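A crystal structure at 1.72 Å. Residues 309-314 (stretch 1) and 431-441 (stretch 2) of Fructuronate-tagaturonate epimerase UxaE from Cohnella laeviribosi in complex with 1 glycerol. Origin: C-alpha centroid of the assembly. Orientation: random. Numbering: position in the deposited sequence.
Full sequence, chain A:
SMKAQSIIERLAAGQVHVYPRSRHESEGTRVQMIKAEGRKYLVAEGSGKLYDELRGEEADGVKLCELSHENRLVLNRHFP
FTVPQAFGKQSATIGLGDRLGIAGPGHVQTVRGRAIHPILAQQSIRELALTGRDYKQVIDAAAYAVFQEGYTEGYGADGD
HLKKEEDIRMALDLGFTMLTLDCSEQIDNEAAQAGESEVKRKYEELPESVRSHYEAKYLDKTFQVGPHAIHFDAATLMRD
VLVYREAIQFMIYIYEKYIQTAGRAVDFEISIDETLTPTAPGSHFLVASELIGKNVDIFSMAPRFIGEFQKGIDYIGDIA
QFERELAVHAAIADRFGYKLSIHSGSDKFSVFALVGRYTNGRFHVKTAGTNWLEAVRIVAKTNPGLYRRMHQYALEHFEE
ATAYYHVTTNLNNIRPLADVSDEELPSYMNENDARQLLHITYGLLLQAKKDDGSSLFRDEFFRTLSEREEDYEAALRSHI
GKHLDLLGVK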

# COMPACT_ATOMS: atom_id res chain seq x y z
N PHE A 309 10.24 11.68 -3.71
CA PHE A 309 10.00 10.25 -3.50
C PHE A 309 9.28 9.73 -4.73
O PHE A 309 8.05 9.61 -4.73
CB PHE A 309 9.13 10.01 -2.23
CG PHE A 309 9.89 10.03 -0.93
CD1 PHE A 309 10.46 11.21 -0.45
CD2 PHE A 309 9.98 8.88 -0.17
CE1 PHE A 309 11.15 11.21 0.77
CE2 PHE A 309 10.67 8.87 1.04
CZ PHE A 309 11.26 10.04 1.50
N GLN A 310 10.05 9.41 -5.79
CA GLN A 310 9.47 8.88 -7.01
C GLN A 310 9.38 7.36 -6.94
O GLN A 310 10.13 6.70 -6.21
CB GLN A 310 10.31 9.27 -8.23
CG GLN A 310 10.28 10.76 -8.53
CD GLN A 310 10.96 11.08 -9.83
OE1 GLN A 310 11.04 10.24 -10.71
NE2 GLN A 310 11.45 12.31 -9.96
N LYS A 311 8.46 6.81 -7.73
CA LYS A 311 8.30 5.36 -7.79
C LYS A 311 9.57 4.69 -8.31
O LYS A 311 10.16 5.13 -9.30
CB LYS A 311 7.14 4.98 -8.71
CG LYS A 311 5.79 5.52 -8.29
CD LYS A 311 5.46 5.14 -6.86
CE LYS A 311 3.99 5.46 -6.55
NZ LYS A 311 3.73 5.57 -5.10
N GLY A 312 9.97 3.60 -7.65
CA GLY A 312 10.93 2.65 -8.19
C GLY A 312 12.37 2.90 -7.83
O GLY A 312 13.22 2.02 -8.03
N ILE A 313 12.68 4.07 -7.29
CA ILE A 313 14.05 4.51 -7.11
C ILE A 313 14.25 5.00 -5.68
O ILE A 313 13.29 5.17 -4.93
CB ILE A 313 14.41 5.61 -8.12
CG1 ILE A 313 13.49 6.82 -7.92
CG2 ILE A 313 14.31 5.07 -9.54
CD1 ILE A 313 14.06 8.10 -8.59
N ASP A 314 15.50 5.26 -5.33
CA ASP A 314 15.85 5.84 -4.04
C ASP A 314 15.59 7.35 -4.04
O ASP A 314 15.24 7.96 -5.05
CB ASP A 314 17.32 5.54 -3.71
CG ASP A 314 17.61 5.49 -2.21
OD1 ASP A 314 16.80 5.96 -1.40
OD2 ASP A 314 18.69 4.98 -1.85
N GLU A 431 18.10 -0.97 -12.47
CA GLU A 431 18.42 0.36 -12.97
C GLU A 431 17.28 1.33 -12.73
O GLU A 431 16.11 0.97 -12.87
CB GLU A 431 18.73 0.30 -14.47
CG GLU A 431 19.88 -0.62 -14.80
CD GLU A 431 19.93 -0.97 -16.27
OE1 GLU A 431 19.02 -0.56 -17.02
OE2 GLU A 431 20.90 -1.65 -16.68
N ASN A 432 17.62 2.59 -12.42
CA ASN A 432 16.59 3.58 -12.12
C ASN A 432 15.57 3.69 -13.24
O ASN A 432 14.36 3.62 -13.00
CB ASN A 432 17.22 4.96 -11.89
CG ASN A 432 17.94 5.06 -10.58
OD1 ASN A 432 17.74 4.25 -9.67
ND2 ASN A 432 18.78 6.08 -10.46
N ASP A 433 16.04 3.90 -14.46
CA ASP A 433 15.11 4.32 -15.50
C ASP A 433 14.26 3.16 -15.98
O ASP A 433 13.04 3.29 -16.10
CB ASP A 433 15.87 4.99 -16.64
CG ASP A 433 16.56 6.27 -16.18
OD1 ASP A 433 15.86 7.26 -15.87
OD2 ASP A 433 17.79 6.26 -16.05
N ALA A 434 14.87 1.99 -16.22
CA ALA A 434 14.08 0.82 -16.60
C ALA A 434 13.10 0.42 -15.50
O ALA A 434 11.97 0.02 -15.79
CB ALA A 434 15.00 -0.35 -16.95
N ARG A 435 13.51 0.52 -14.23
CA ARG A 435 12.57 0.24 -13.15
C ARG A 435 11.35 1.15 -13.23
O ARG A 435 10.21 0.70 -13.10
CB ARG A 435 13.25 0.38 -11.78
CG ARG A 435 14.08 -0.84 -11.39
CD ARG A 435 14.69 -0.68 -10.01
NE ARG A 435 13.70 -0.68 -8.93
CZ ARG A 435 13.15 -1.77 -8.42
NH1 ARG A 435 13.49 -2.97 -8.88
NH2 ARG A 435 12.25 -1.67 -7.43
N GLN A 436 11.57 2.46 -13.46
CA GLN A 436 10.42 3.36 -13.54
C GLN A 436 9.56 3.05 -14.75
O GLN A 436 8.33 3.15 -14.68
CB GLN A 436 10.90 4.81 -13.57
CG GLN A 436 11.55 5.23 -12.27
CD GLN A 436 11.61 6.73 -12.13
OE1 GLN A 436 12.03 7.43 -13.06
NE2 GLN A 436 11.18 7.24 -10.99
N LEU A 437 10.20 2.68 -15.86
CA LEU A 437 9.47 2.34 -17.08
C LEU A 437 8.48 1.22 -16.82
O LEU A 437 7.31 1.31 -17.21
CB LEU A 437 10.47 1.92 -18.16
CG LEU A 437 9.91 1.27 -19.42
CD1 LEU A 437 9.15 2.31 -20.24
CD2 LEU A 437 11.04 0.63 -20.24
N LEU A 438 8.94 0.15 -16.16
CA LEU A 438 8.06 -0.99 -15.88
C LEU A 438 7.14 -0.73 -14.70
O LEU A 438 6.02 -1.27 -14.67
CB LEU A 438 8.91 -2.25 -15.64
CG LEU A 438 9.30 -3.10 -16.86
CD1 LEU A 438 8.08 -3.75 -17.49
CD2 LEU A 438 10.08 -2.30 -17.93
N HIS A 439 7.56 0.09 -13.74
CA HIS A 439 6.76 0.32 -12.53
C HIS A 439 5.42 0.94 -12.90
O HIS A 439 4.37 0.47 -12.46
CB HIS A 439 7.54 1.24 -11.57
CG HIS A 439 6.95 1.38 -10.20
ND1 HIS A 439 5.67 1.86 -9.96
CD2 HIS A 439 7.48 1.13 -8.98
CE1 HIS A 439 5.45 1.89 -8.66
NE2 HIS A 439 6.53 1.45 -8.04
N ILE A 440 5.46 1.97 -13.74
CA ILE A 440 4.32 2.83 -13.96
C ILE A 440 3.40 2.31 -15.06
O ILE A 440 2.22 2.71 -15.12
CB ILE A 440 4.91 4.23 -14.25
CG1 ILE A 440 5.15 5.00 -12.96
CG2 ILE A 440 4.12 5.04 -15.19
CD1 ILE A 440 6.15 4.44 -12.05
N THR A 441 3.88 1.38 -15.89
CA THR A 441 3.12 0.82 -17.00
C THR A 441 2.40 -0.48 -16.62
O THR A 441 1.92 -1.18 -17.52
CB THR A 441 4.02 0.58 -18.21
OG1 THR A 441 5.17 -0.21 -17.85
CG2 THR A 441 4.49 1.92 -18.84
O HOH W 1 17.86 4.92 -6.98

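A type II beta turn, Gln310 to Ile313, lies against the helix that begins at Asn432, and the two stretches together bury 420 Å² of surface. Three hydrogen bonds fix the turn, all donated by helix side chains. The amide of Gln436 supplies two: NE2 reaches Gln310 OE1 at 3.0 Å and the backbone Lys311 O at 2.9 Å, with N-H...acceptor angles of 173° and 163°. A primary amide nitrogen carries two hydrogens, so both bonds can be nearly straight. The CA-to-CB bond of Gln436 points sideways to the turn, but the end of the side chain comes nearer, and its extended chi2 (t) carries the amide in to the turn. The third bond runs from Arg435 NE to Gly312 O, 2.9 Å and 167°; the oxygen sits at the guanidinium edge, near its plane, where the N-H points. Arg435 NH1 bonds to a residue flanking one of the stretches, and NH2 is satisfied elsewhere in the structure. Thus two successive carbonyls of the turn are satisfied by neighbouring helix residues.

Van der Waals and CH-pi contacts accompany these bonds. Lys311 CB lies over one face of the His439 ring, 3.5 Å from its centroid and 10° off the ring normal, a CH-pi contact; the same CB is 3.5 Å from Ile440 CD1. The lysine thus packs with its aliphatic base while its end leads away, and NZ is bonded elsewhere. Gly312 has a phi of 93°, which by itself favours glycine; its CA lies 5.4 Å from Gln436 CA. An ideal CB here would point toward the helix, 3.7 Å from both Gln436 CG and His439 CD2. Ile313 is buried and points toward the helix, its hydrocarbon side chain set against polar groups: CD1 is 3.8 Å from Gln436 NE2 and CG2 3.5 Å from Asn432 OD1.

One water bridges Asp314 and Asn432: it accepts from Asp314 N at 2.9 Å and donates to Asn432 OD1 at 2.8 Å.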